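Local coordinates for galactofuranose-binding protein YtfQ (Escherichia coli, PDB 2VK2), which binds alpha- and beta-galactofuranose in the periplasm and serves as the solute-binding component of the YtfQRT-YjfF ABC transporter, at residues S26-R31 with P254-L259; V59-I64 with P85-D90; L215-D220 with D238-A243; K174-M179 with A206-K211. All coordinates share one frame; numbering follows the deposited sequence.

Interaction 1: residues S26-R31 with P254-L259; sequences SEAEKR and PAFDAL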
loop_
_atom_site.group_PDB
_atom_site.type_symbol
_atom_site.label_atom_id
_atom_site.label_comp_id
_atom_site.label_asym_id
_atom_site.label_seq_id
_atom_site.Cartn_x
_atom_site.Cartn_y
_atom_site.Cartn_z
ATOM N N SER A 26 -18.787 2.427 -2.480
ATOM C CA SER A 26 -19.848 2.144 -1.505
ATOM C C SER A 26 -19.966 3.251 -0.454
ATOM O O SER A 26 -21.073 3.598 -0.038
ATOM C CB SER A 26 -19.667 0.766 -0.847
ATOM O OG SER A 26 -18.403 0.624 -0.233
ATOM N N GLU A 27 -18.834 3.820 -0.042
ATOM C CA GLU A 27 -18.849 4.964 0.871
ATOM C C GLU A 27 -19.553 6.166 0.243
ATOM O O GLU A 27 -20.399 6.793 0.875
ATOM C CB GLU A 27 -17.428 5.350 1.292
ATOM C CG GLU A 27 -16.821 4.435 2.355
ATOM C CD GLU A 27 -17.374 4.682 3.752
ATOM O OE1 GLU A 27 -18.121 5.663 3.947
ATOM O OE2 GLU A 27 -17.063 3.891 4.666
ATOM N N ALA A 28 -19.210 6.476 -1.004
ATOM C CA ALA A 28 -19.850 7.582 -1.715
ATOM C C ALA A 28 -21.354 7.359 -1.843
ATOM O O ALA A 28 -22.148 8.261 -1.571
ATOM C CB ALA A 28 -19.227 7.765 -3.088
ATOM N N GLU A 29 -21.736 6.149 -2.238
ATOM C CA GLU A 29 -23.140 5.817 -2.471
ATOM C C GLU A 29 -23.997 5.994 -1.223
ATOM O O GLU A 29 -25.053 6.621 -1.285
ATOM C CB GLU A 29 -23.265 4.394 -3.017
ATOM C CG GLU A 29 -22.848 4.289 -4.482
ATOM C CD GLU A 29 -22.303 2.925 -4.870
ATOM O OE1 GLU A 29 -22.551 1.937 -4.147
ATOM O OE2 GLU A 29 -21.617 2.847 -5.913
ATOM N N LYS A 30 -23.536 5.481 -0.085
ATOM C CA LYS A 30 -24.318 5.585 1.151
ATOM C C LYS A 30 -24.367 7.010 1.713
ATOM O O LYS A 30 -25.235 7.321 2.531
ATOM C CB LYS A 30 -23.835 4.585 2.212
ATOM C CG LYS A 30 -22.506 4.896 2.875
ATOM C CD LYS A 30 -22.185 3.826 3.910
ATOM C CE LYS A 30 -20.980 4.197 4.744
ATOM N NZ LYS A 30 -20.766 3.241 5.866
ATOM N N ARG A 31 -23.452 7.869 1.265
ATOM C CA ARG A 31 -23.428 9.279 1.662
ATOM C C ARG A 31 -24.168 10.186 0.677
ATOM O O ARG A 31 -24.282 11.387 0.916
ATOM C CB ARG A 31 -21.981 9.761 1.787
ATOM C CG ARG A 31 -21.188 9.097 2.892
ATOM C CD ARG A 31 -19.697 9.320 2.691
ATOM N NE ARG A 31 -18.897 8.543 3.635
ATOM C CZ ARG A 31 -18.480 8.977 4.823
ATOM N NH1 ARG A 31 -18.757 10.207 5.241
ATOM N NH2 ARG A 31 -17.765 8.172 5.600
ATOM N N PRO A 254 -12.728 8.213 5.730
ATOM C CA PRO A 254 -12.210 9.372 6.464
ATOM C C PRO A 254 -12.055 10.642 5.614
ATOM O O PRO A 254 -12.216 11.747 6.134
ATOM C CB PRO A 254 -10.853 8.881 6.982
ATOM C CG PRO A 254 -10.982 7.401 7.031
ATOM C CD PRO A 254 -11.836 7.047 5.856
ATOM N N ALA A 255 -11.757 10.497 4.324
ATOM C CA ALA A 255 -11.679 11.654 3.431
ATOM C C ALA A 255 -13.059 12.273 3.219
ATOM O O ALA A 255 -13.209 13.495 3.279
ATOM C CB ALA A 255 -11.053 11.268 2.105
ATOM N N PHE A 256 -14.066 11.431 2.988
ATOM C CA PHE A 256 -15.449 11.909 2.889
ATOM C C PHE A 256 -15.909 12.560 4.196
ATOM O O PHE A 256 -16.589 13.583 4.164
ATOM C CB PHE A 256 -16.418 10.776 2.532
ATOM C CG PHE A 256 -16.321 10.292 1.103
ATOM C CD1 PHE A 256 -16.386 11.181 0.035
ATOM C CD2 PHE A 256 -16.213 8.934 0.828
ATOM C CE1 PHE A 256 -16.312 10.726 -1.275
ATOM C CE2 PHE A 256 -16.140 8.471 -0.476
ATOM C CZ PHE A 256 -16.188 9.371 -1.530
ATOM N N ASP A 257 -15.549 11.969 5.335
ATOM C CA ASP A 257 -15.875 12.552 6.645
ATOM C C ASP A 257 -15.346 13.981 6.747
ATOM O O ASP A 257 -16.075 14.898 7.125
ATOM C CB ASP A 257 -15.280 11.726 7.794
ATOM C CG ASP A 257 -15.986 10.401 8.008
ATOM O OD1 ASP A 257 -17.169 10.280 7.642
ATOM O OD2 ASP A 257 -15.350 9.482 8.564
ATOM N N ALA A 258 -14.071 14.153 6.412
ATOM C CA ALA A 258 -13.419 15.462 6.460
ATOM C C ALA A 258 -14.045 16.441 5.471
ATOM O O ALA A 258 -14.259 17.610 5.798
ATOM C CB ALA A 258 -11.929 15.316 6.189
ATOM N N LEU A 259 -14.342 15.963 4.264
ATOM C CA LEU A 259 -14.966 16.796 3.234
ATOM C C LEU A 259 -16.336 17.305 3.674
ATOM O O LEU A 259 -16.627 18.493 3.545
ATOM C CB LEU A 259 -15.103 16.019 1.919
ATOM C CG LEU A 259 -15.870 16.709 0.784
ATOM C CD1 LEU A 259 -15.213 18.031 0.410
ATOM C CD2 LEU A 259 -15.971 15.794 -0.424
#
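D257 OD1 takes both terminal nitrogens of R31. R31 NH1 lies 2.9 Å from D257 OD1 and NH2 3.0 Å from the same oxygen, and both come from one face of the carboxylate, above its plane. The guanidinium thus meets a single oxygen end-on, with the two flat groups turned 58° apart. Its other edge is used within its own helix: NE reaches E27 OE1 at 3.0 Å, nearly in line with the C-O bond, and NH2 turns to that oxygen too. Arginine suits the place because its in-plane N-H groups can serve two carboxylates at once. NH1 also forms a salt bridge with E260, one turn beyond D257, while E27 OE2 is bonded to N250. The positive charge so placed would probably ease the repulsion among the acids around it.

The chain that carries this group is extended from CG to NE (chi2 163°) and passes over the base of F256. R31 NE comes within 3.5 Å of F256 CB, which sits against one guanidinium face near its rim. Farther out, the F256 ring fills the apolar ground between the helices: its CE2 lies 3.8 Å from E27 CB, and its CZ 3.8 Å from A28 CB. The small A28 leaves room for the ring to come close to the backbone.

The segment axes stay 10.6 Å apart, at 36°, a spacing bridged by these side chains. F256 also touches V5 and F63 of the parallel sheet, on which helix 252-265 rests, with helix 15-31 packed beside it, the alpha/beta layering of periplasmic sugar-binding proteins.

Interaction 2: residues V59-I64 with P85-D90; sequences VDAIFI and PVFLLD. With GZL (beta-D-galactofuranose), chain B.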
loop_
_atom_site.group_PDB
_atom_site.type_symbol
_atom_site.label_atom_id
_atom_site.label_comp_id
_atom_site.label_asym_id
_atom_site.label_seq_id
_atom_site.Cartn_x
_atom_site.Cartn_y
_atom_site.Cartn_z
ATOM N N VAL A 59 -15.782 20.072 -10.085
ATOM C CA VAL A 59 -16.183 19.167 -9.004
ATOM C C VAL A 59 -16.010 19.875 -7.660
ATOM O O VAL A 59 -15.296 20.871 -7.558
ATOM C CB VAL A 59 -15.371 17.846 -9.005
ATOM C CG1 VAL A 59 -15.544 17.109 -10.324
ATOM C CG2 VAL A 59 -13.896 18.105 -8.710
ATOM N N ASP A 60 -16.671 19.358 -6.630
ATOM C CA ASP A 60 -16.626 19.972 -5.302
ATOM C C ASP A 60 -15.349 19.650 -4.544
ATOM O O ASP A 60 -14.936 20.406 -3.671
ATOM C CB ASP A 60 -17.825 19.527 -4.469
ATOM C CG ASP A 60 -19.131 19.975 -5.064
ATOM O OD1 ASP A 60 -19.433 21.182 -4.974
ATOM O OD2 ASP A 60 -19.845 19.134 -5.640
ATOM N N ALA A 61 -14.738 18.516 -4.861
ATOM C CA ALA A 61 -13.516 18.103 -4.194
ATOM C C ALA A 61 -12.795 17.111 -5.074
ATOM O O ALA A 61 -13.414 16.451 -5.907
ATOM C CB ALA A 61 -13.827 17.487 -2.842
ATOM N N ILE A 62 -11.483 17.029 -4.893
ATOM C CA ILE A 62 -10.653 16.082 -5.622
ATOM C C ILE A 62 -9.919 15.195 -4.626
ATOM O O ILE A 62 -9.330 15.686 -3.667
ATOM C CB ILE A 62 -9.660 16.810 -6.555
ATOM C CG1 ILE A 62 -10.437 17.498 -7.682
ATOM C CG2 ILE A 62 -8.638 15.834 -7.140
ATOM C CD1 ILE A 62 -9.637 18.515 -8.465
ATOM N N PHE A 63 -10.005 13.887 -4.843
ATOM C CA PHE A 63 -9.238 12.907 -4.081
ATOM C C PHE A 63 -8.138 12.412 -5.010
ATOM O O PHE A 63 -8.389 12.153 -6.186
ATOM C CB PHE A 63 -10.109 11.710 -3.680
ATOM C CG PHE A 63 -11.134 11.984 -2.596
ATOM C CD1 PHE A 63 -11.378 13.257 -2.087
ATOM C CD2 PHE A 63 -11.893 10.925 -2.111
ATOM C CE1 PHE A 63 -12.337 13.448 -1.095
ATOM C CE2 PHE A 63 -12.850 11.117 -1.135
ATOM C CZ PHE A 63 -13.073 12.374 -0.625
ATOM N N ILE A 64 -6.920 12.280 -4.496
ATOM C CA ILE A 64 -5.815 11.749 -5.288
ATOM C C ILE A 64 -5.097 10.701 -4.465
ATOM O O ILE A 64 -4.777 10.948 -3.309
ATOM C CB ILE A 64 -4.772 12.833 -5.654
ATOM C CG1 ILE A 64 -5.415 14.011 -6.392
ATOM C CG2 ILE A 64 -3.651 12.233 -6.504
ATOM C CD1 ILE A 64 -4.490 15.209 -6.513
ATOM N N PRO A 85 -10.966 21.822 -2.848
ATOM C CA PRO A 85 -10.142 21.136 -1.852
ATOM C C PRO A 85 -9.652 19.775 -2.336
ATOM O O PRO A 85 -10.378 19.066 -3.041
ATOM C CB PRO A 85 -11.089 20.982 -0.657
ATOM C CG PRO A 85 -12.443 21.008 -1.247
ATOM C CD PRO A 85 -12.359 21.968 -2.390
ATOM N N VAL A 86 -8.424 19.436 -1.953
ATOM C CA VAL A 86 -7.779 18.196 -2.370
ATOM C C VAL A 86 -7.474 17.336 -1.151
ATOM O O VAL A 86 -6.968 17.826 -0.140
ATOM C CB VAL A 86 -6.477 18.478 -3.150
ATOM C CG1 VAL A 86 -5.702 17.186 -3.410
ATOM C CG2 VAL A 86 -6.797 19.183 -4.457
ATOM N N PHE A 87 -7.802 16.049 -1.258
ATOM C CA PHE A 87 -7.550 15.076 -0.203
ATOM C C PHE A 87 -6.678 13.970 -0.776
ATOM O O PHE A 87 -6.969 13.439 -1.842
ATOM C CB PHE A 87 -8.872 14.495 0.307
ATOM C CG PHE A 87 -9.822 15.533 0.840
ATOM C CD1 PHE A 87 -9.981 15.711 2.208
ATOM C CD2 PHE A 87 -10.548 16.340 -0.025
ATOM C CE1 PHE A 87 -10.848 16.676 2.703
ATOM C CE2 PHE A 87 -11.414 17.304 0.465
ATOM C CZ PHE A 87 -11.562 17.473 1.827
ATOM N N LEU A 88 -5.595 13.648 -0.077
ATOM C CA LEU A 88 -4.684 12.603 -0.524
ATOM C C LEU A 88 -5.031 11.298 0.180
ATOM O O LEU A 88 -5.269 11.286 1.384
ATOM C CB LEU A 88 -3.232 12.996 -0.245
ATOM C CG LEU A 88 -2.788 14.326 -0.866
ATOM C CD1 LEU A 88 -1.347 14.619 -0.487
ATOM C CD2 LEU A 88 -2.964 14.324 -2.378
ATOM N N LEU A 89 -5.082 10.215 -0.601
ATOM C CA LEU A 89 -5.411 8.858 -0.065
ATOM C C LEU A 89 -4.261 7.915 -0.303
ATOM O O LEU A 89 -3.762 7.795 -1.377
ATOM C CB LEU A 89 -6.672 8.321 -0.774
ATOM C CG LEU A 89 -8.056 8.876 -0.366
ATOM C CD1 LEU A 89 -8.232 10.407 -0.485
ATOM C CD2 LEU A 89 -9.105 8.125 -1.194
ATOM N N ASP A 90 -3.909 7.270 0.813
ATOM C CA ASP A 90 -3.073 6.040 0.856
ATOM C C ASP A 90 -1.594 6.162 0.460
ATOM O O ASP A 90 -0.811 5.362 0.868
ATOM C CB ASP A 90 -3.802 4.851 0.162
ATOM C CG ASP A 90 -3.591 4.774 -1.332
ATOM O OD1 ASP A 90 -2.492 4.596 -1.788
ATOM O OD2 ASP A 90 -4.581 4.809 -2.062
HETATM C C6 GZL B . -0.933 1.530 0.330
HETATM C C5 GZL B . -0.530 1.617 -0.954
HETATM C C4 GZL B . -0.089 0.427 -1.786
HETATM C C3 GZL B . -0.389 -0.983 -1.359
HETATM C C2 GZL B . -0.852 -1.683 -2.385
HETATM O O6 GZL B . -1.291 2.614 1.024
HETATM O O5 GZL B . -0.420 2.824 -1.521
HETATM O O4 GZL B . -0.668 0.499 -3.096
HETATM O O3 GZL B . -0.126 -1.442 -0.140
HETATM C C1 GZL B . -1.037 -0.802 -3.569
HETATM O O2 GZL B . -1.165 -2.979 -2.436
HETATM O O1 GZL B . -0.195 -1.185 -4.651
#
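F63 and F87, paired on neighbouring parallel strands, turn their rings obliquely to each other, planes 66° and centroids 5.4 Å apart. F63 CE1 comes to 3.6 Å from F87 CD2, and L89 CD1 lies 3.9 Å from F63 CG, both oblique to the ring. Helix 252-265 covers this face through A255, A258 and L259. On the face of I62, V86, I64 and L88, aliphatic side chains meet: I64 CD1 touches V86 CG1 at 3.9 Å, and a methyl of L88, CD2, leans against I64 CB. Beta-branched residues suit an extended backbone, and helix 44-57 packs over I62 and I64.

Between the faces runs a parallel ladder in which I62 and I64 each donate and accept, closing with L89 N to I64 O at 2.8 Å. The strand ends by delivering D90 to the sugar. With CG lying between its backbone N and carbonyl carbon (chi1 86°), D90 OD1 accepts from O5 of galactofuranose at 2.7 Å, while D90 O takes O6 at 2.8 Å. OD2 is salt-bridged to R17. The contact joins a strand pair with apolar side chains, its backbone polar groups paired in the ladder, to a polar tip that recognises two sugar hydroxyls.

Interaction 3: residues L215-D220 with D238-A243; sequences LKPGKD and DGEANA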
loop_
_atom_site.group_PDB
_atom_site.type_symbol
_atom_site.label_atom_id
_atom_site.label_comp_id
_atom_site.label_asym_id
_atom_site.label_seq_id
_atom_site.Cartn_x
_atom_site.Cartn_y
_atom_site.Cartn_z
ATOM N N LEU A 215 11.068 -25.360 -3.466
ATOM C CA LEU A 215 11.219 -24.990 -2.060
ATOM C C LEU A 215 9.856 -24.827 -1.400
ATOM O O LEU A 215 8.835 -24.708 -2.079
ATOM C CB LEU A 215 12.012 -23.688 -1.935
ATOM C CG LEU A 215 13.459 -23.732 -2.426
ATOM C CD1 LEU A 215 14.024 -22.323 -2.531
ATOM C CD2 LEU A 215 14.315 -24.595 -1.508
ATOM N N LYS A 216 9.857 -24.813 -0.071
ATOM C CA LYS A 216 8.635 -24.701 0.711
ATOM C C LYS A 216 8.456 -23.270 1.208
ATOM O O LYS A 216 9.153 -22.852 2.133
ATOM C CB LYS A 216 8.684 -25.656 1.906
ATOM C CG LYS A 216 8.777 -27.127 1.528
ATOM C CD LYS A 216 7.523 -27.605 0.825
ATOM N N PRO A 217 7.517 -22.514 0.604
ATOM C CA PRO A 217 7.271 -21.172 1.122
ATOM C C PRO A 217 6.681 -21.263 2.521
ATOM O O PRO A 217 5.896 -22.174 2.798
ATOM C CB PRO A 217 6.257 -20.593 0.131
ATOM C CG PRO A 217 5.566 -21.774 -0.424
ATOM C CD PRO A 217 6.630 -22.825 -0.531
ATOM N N GLY A 218 7.080 -20.352 3.400
ATOM C CA GLY A 218 6.654 -20.392 4.793
ATOM C C GLY A 218 7.583 -21.185 5.698
ATOM O O GLY A 218 7.482 -21.085 6.919
ATOM N N LYS A 219 8.487 -21.966 5.105
ATOM C CA LYS A 219 9.442 -22.775 5.867
ATOM C C LYS A 219 10.876 -22.561 5.379
ATOM O O LYS A 219 11.713 -22.056 6.128
ATOM C CB LYS A 219 9.068 -24.260 5.808
ATOM C CG LYS A 219 9.971 -25.150 6.656
ATOM C CD LYS A 219 9.364 -26.522 6.884
ATOM C CE LYS A 219 10.306 -27.426 7.668
ATOM N NZ LYS A 219 10.653 -26.867 9.006
ATOM N N ASP A 220 11.153 -22.939 4.132
ATOM C CA ASP A 220 12.479 -22.727 3.540
ATOM C C ASP A 220 12.741 -21.241 3.314
ATOM O O ASP A 220 13.848 -20.756 3.545
ATOM C CB ASP A 220 12.617 -23.466 2.205
ATOM C CG ASP A 220 12.614 -24.977 2.360
ATOM O OD1 ASP A 220 13.098 -25.487 3.393
ATOM O OD2 ASP A 220 12.131 -25.653 1.430
ATOM N N ASP A 238 -2.707 -22.370 4.371
ATOM C CA ASP A 238 -2.007 -23.464 3.688
ATOM C C ASP A 238 -0.552 -23.626 4.137
ATOM O O ASP A 238 0.163 -24.484 3.616
ATOM C CB ASP A 238 -2.045 -23.258 2.167
ATOM C CG ASP A 238 -3.409 -23.539 1.568
ATOM O OD1 ASP A 238 -4.218 -24.247 2.205
ATOM O OD2 ASP A 238 -3.670 -23.057 0.447
ATOM N N GLY A 239 -0.114 -22.806 5.091
ATOM C CA GLY A 239 1.240 -22.897 5.636
ATOM C C GLY A 239 2.317 -22.256 4.777
ATOM O O GLY A 239 3.504 -22.509 4.986
ATOM N N GLU A 240 1.915 -21.409 3.832
ATOM C CA GLU A 240 2.839 -20.891 2.821
ATOM C C GLU A 240 3.199 -19.408 2.975
ATOM O O GLU A 240 4.019 -18.900 2.213
ATOM C CB GLU A 240 2.283 -21.178 1.425
ATOM C CG GLU A 240 2.094 -22.676 1.193
ATOM C CD GLU A 240 1.749 -23.044 -0.234
ATOM O OE1 GLU A 240 1.216 -22.191 -0.972
ATOM O OE2 GLU A 240 2.003 -24.208 -0.614
ATOM N N ALA A 241 2.605 -18.736 3.961
ATOM C CA ALA A 241 2.945 -17.347 4.290
ATOM C C ALA A 241 3.013 -17.186 5.806
ATOM O O ALA A 241 2.302 -17.875 6.535
ATOM C CB ALA A 241 1.918 -16.393 3.692
ATOM N N ASN A 242 3.854 -16.272 6.289
ATOM C CA ASN A 242 4.112 -16.168 7.733
ATOM C C ASN A 242 3.568 -14.942 8.446
ATOM O O ASN A 242 3.108 -15.052 9.576
ATOM C CB ASN A 242 5.609 -16.275 8.017
ATOM C CG ASN A 242 6.189 -17.562 7.515
ATOM O OD1 ASN A 242 6.128 -18.596 8.186
ATOM N ND2 ASN A 242 6.731 -17.522 6.322
ATOM N N ALA A 243 3.650 -13.773 7.819
ATOM C CA ALA A 243 3.315 -12.529 8.510
ATOM C C ALA A 243 2.791 -11.478 7.543
ATOM O O ALA A 243 3.348 -11.291 6.463
ATOM C CB ALA A 243 4.544 -12.002 9.247
#
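P217 and E240 lie alongside each other, pointing the same way, with P217 CG resting 3.8 Å from E240 CB. The glutamate keeps CG beside its own backbone N (chi1 -60°) and runs extended beyond it, which lays E240 CB and CG beside P217 CG, while OE1 forms a salt bridge with K211. A long acid with an aliphatic stem suits both tasks. The backbones also come close, and E240 CA directs its hydrogen at P217 O, 3.3 Å away.

G218 follows with a phi of 91°, and glycine is needed here: a beta carbon would run into G239 O and press on E240 CA. G239 also has positive phi, where it closes helix 230-237 in a Schellman motif. N242 keeps CG beside its backbone N (chi1 -58°), which brings the end of the side chain against G218, CG 4.0 Å from G218 CA. An alanine here would remove the amide laid against G218 and would probably leave a gap between the two loops. Within 215-220 the turn is held by K216 O, which accepts from both K219 N and D220 N, and by K216 N, bonded to D220 OD2.

P217 packs on I207 and I210 of helix 200-212, while N242 touches W119 of helix 109-124. The contact thus joins the loops leading into strands 222-225 and 243-246, neighbours in one sheet.

Interaction 4: residues K174-M179 with A206-K211; sequences KGKEVM and AIQAIK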
loop_
_atom_site.group_PDB
_atom_site.type_symbol
_atom_site.label_atom_id
_atom_site.label_comp_id
_atom_site.label_asym_id
_atom_site.label_seq_id
_atom_site.Cartn_x
_atom_site.Cartn_y
_atom_site.Cartn_z
ATOM N N LYS A 174 4.790 -9.214 -11.439
ATOM C CA LYS A 174 6.160 -8.706 -11.378
ATOM C C LYS A 174 6.879 -9.197 -10.119
ATOM O O LYS A 174 8.078 -9.475 -10.156
ATOM C CB LYS A 174 6.180 -7.178 -11.464
ATOM C CG LYS A 174 7.574 -6.562 -11.567
ATOM C CD LYS A 174 8.226 -6.817 -12.918
ATOM C CE LYS A 174 9.617 -6.202 -12.980
ATOM N NZ LYS A 174 9.602 -4.731 -12.764
ATOM N N GLY A 175 6.148 -9.316 -9.011
ATOM C CA GLY A 175 6.693 -9.921 -7.798
ATOM C C GLY A 175 7.227 -11.322 -8.052
ATOM O O GLY A 175 8.319 -11.671 -7.599
ATOM N N LYS A 176 6.459 -12.122 -8.791
ATOM C CA LYS A 176 6.887 -13.470 -9.165
ATOM C C LYS A 176 8.140 -13.434 -10.041
ATOM O O LYS A 176 9.095 -14.165 -9.792
ATOM C CB LYS A 176 5.763 -14.215 -9.893
ATOM C CG LYS A 176 6.118 -15.656 -10.245
ATOM C CD LYS A 176 4.954 -16.387 -10.880
ATOM C CE LYS A 176 5.309 -17.837 -11.149
ATOM N NZ LYS A 176 4.218 -18.551 -11.860
ATOM N N GLU A 177 8.123 -12.584 -11.064
ATOM C CA GLU A 177 9.247 -12.447 -11.993
ATOM C C GLU A 177 10.537 -12.065 -11.267
ATOM O O GLU A 177 11.593 -12.657 -11.502
ATOM C CB GLU A 177 8.911 -11.398 -13.054
ATOM C CG GLU A 177 10.004 -11.122 -14.075
ATOM C CD GLU A 177 9.686 -9.921 -14.942
ATOM O OE1 GLU A 177 8.517 -9.785 -15.360
ATOM O OE2 GLU A 177 10.599 -9.108 -15.200
ATOM N N VAL A 178 10.448 -11.075 -10.385
ATOM C CA VAL A 178 11.618 -10.615 -9.647
ATOM C C VAL A 178 12.097 -11.683 -8.659
ATOM O O VAL A 178 13.298 -11.927 -8.547
ATOM C CB VAL A 178 11.341 -9.276 -8.934
ATOM C CG1 VAL A 178 12.521 -8.868 -8.068
ATOM C CG2 VAL A 178 11.034 -8.194 -9.964
ATOM N N MET A 179 11.167 -12.335 -7.964
ATOM C CA MET A 179 11.537 -13.421 -7.053
ATOM C C MET A 179 12.240 -14.561 -7.793
ATOM O O MET A 179 13.208 -15.124 -7.280
ATOM C CB MET A 179 10.321 -13.969 -6.299
ATOM C CG MET A 179 10.676 -14.933 -5.167
ATOM S SD MET A 179 11.567 -14.121 -3.828
ATOM C CE MET A 179 12.180 -15.538 -2.917
ATOM N N ALA A 206 5.735 -14.177 -5.295
ATOM C CA ALA A 206 6.968 -14.776 -4.786
ATOM C C ALA A 206 6.745 -16.206 -4.290
ATOM O O ALA A 206 7.573 -17.084 -4.531
ATOM C CB ALA A 206 7.558 -13.918 -3.674
ATOM N N ILE A 207 5.629 -16.430 -3.601
ATOM C CA ILE A 207 5.272 -17.765 -3.121
ATOM C C ILE A 207 5.180 -18.767 -4.279
ATOM O O ILE A 207 5.655 -19.898 -4.154
ATOM C CB ILE A 207 3.966 -17.733 -2.286
ATOM C CG1 ILE A 207 4.241 -17.117 -0.912
ATOM C CG2 ILE A 207 3.389 -19.136 -2.112
ATOM C CD1 ILE A 207 2.998 -16.687 -0.171
ATOM N N GLN A 208 4.597 -18.349 -5.404
ATOM C CA GLN A 208 4.553 -19.185 -6.612
ATOM C C GLN A 208 5.958 -19.531 -7.091
ATOM O O GLN A 208 6.250 -20.690 -7.394
ATOM C CB GLN A 208 3.834 -18.475 -7.763
ATOM C CG GLN A 208 2.375 -18.148 -7.554
ATOM C CD GLN A 208 1.776 -17.467 -8.774
ATOM O OE1 GLN A 208 1.624 -18.084 -9.830
ATOM N NE2 GLN A 208 1.447 -16.187 -8.639
ATOM N N ALA A 209 6.819 -18.518 -7.180
ATOM C CA ALA A 209 8.200 -18.711 -7.630
ATOM C C ALA A 209 8.972 -19.655 -6.712
ATOM O O ALA A 209 9.741 -20.497 -7.183
ATOM C CB ALA A 209 8.919 -17.369 -7.735
ATOM N N ILE A 210 8.762 -19.515 -5.405
ATOM C CA ILE A 210 9.426 -20.368 -4.418
ATOM C C ILE A 210 9.006 -21.829 -4.603
ATOM O O ILE A 210 9.850 -22.728 -4.619
ATOM C CB ILE A 210 9.121 -19.908 -2.972
ATOM C CG1 ILE A 210 9.746 -18.535 -2.699
ATOM C CG2 ILE A 210 9.653 -20.917 -1.959
ATOM C CD1 ILE A 210 9.143 -17.819 -1.509
ATOM N N LYS A 211 7.704 -22.059 -4.755
ATOM C CA LYS A 211 7.183 -23.411 -4.989
ATOM C C LYS A 211 7.706 -24.011 -6.291
ATOM O O LYS A 211 8.087 -25.182 -6.330
ATOM C CB LYS A 211 5.651 -23.415 -4.996
ATOM C CG LYS A 211 5.043 -23.238 -3.617
ATOM C CD LYS A 211 3.591 -23.685 -3.555
ATOM C CE LYS A 211 2.634 -22.580 -3.932
ATOM N NZ LYS A 211 1.215 -22.989 -3.741
#
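M179 lays its CG over the methyl of A206, with M179 CG 3.6 Å from A206 CB, while its own CB rests 3.9 Å from A209 CB. Its CG stands anti to the backbone N (chi1 -170°) and the chain bends at chi2, which carries the methyl end along the partner helix until M179 CE lies 3.9 Å from I210 CG1. The unbranched, flexible methionine can follow the helix surface, and the alanines are small enough to let the backbones approach: K176 CA and A206 CA are 4.6 Å apart, and the segment axes pass at 7.8 Å. G175, having no side chain, lies beside A206 N at the same narrow place.

K176 closes the more solvent-accessible edge. Fully extended, it crosses Q208 at about a right angle, its CE 3.7 Å from Q208 CB. NZ makes a weak hydrogen bond to Q208 OE1 at 3.3 Å, and its stronger partner is E212, through a salt bridge. An alanine in its place would probably leave E212 without this charged mate and Q208 without the aliphatic chain lying across it.

The axes of segments 174-179 and 206-211 cross at -39°; their parent helices, 172-185 and 200-212, both touch strand 129-135, the first through V178 and M179, the second through A206. They are adjacent connecting helices on one face of a sheet, as in the alpha/beta lobes of periplasmic binding proteins.

The four contacts fall into two pairs, one in each lobe. Interactions 1 and 2 have centres 12 Å apart and touch, helix 252-265 packing through F256, A255 and L259 onto strands 61-64 and 86-89 of the all-parallel sheet. Interactions 3 and 4, with centres 13 Å apart, meet through helix 200-212 beside the mixed sheet, where K211 and E240 form a salt bridge. Between the pairs, centres are 35 to 39 Å apart. Along the chain interaction 2 comes first, then 4, then 3, all nested within the loop closed by interaction 1. The chain returns to the first lobe, through helix 252-265, after building most of the second, and galactofuranose is bound by residues of both.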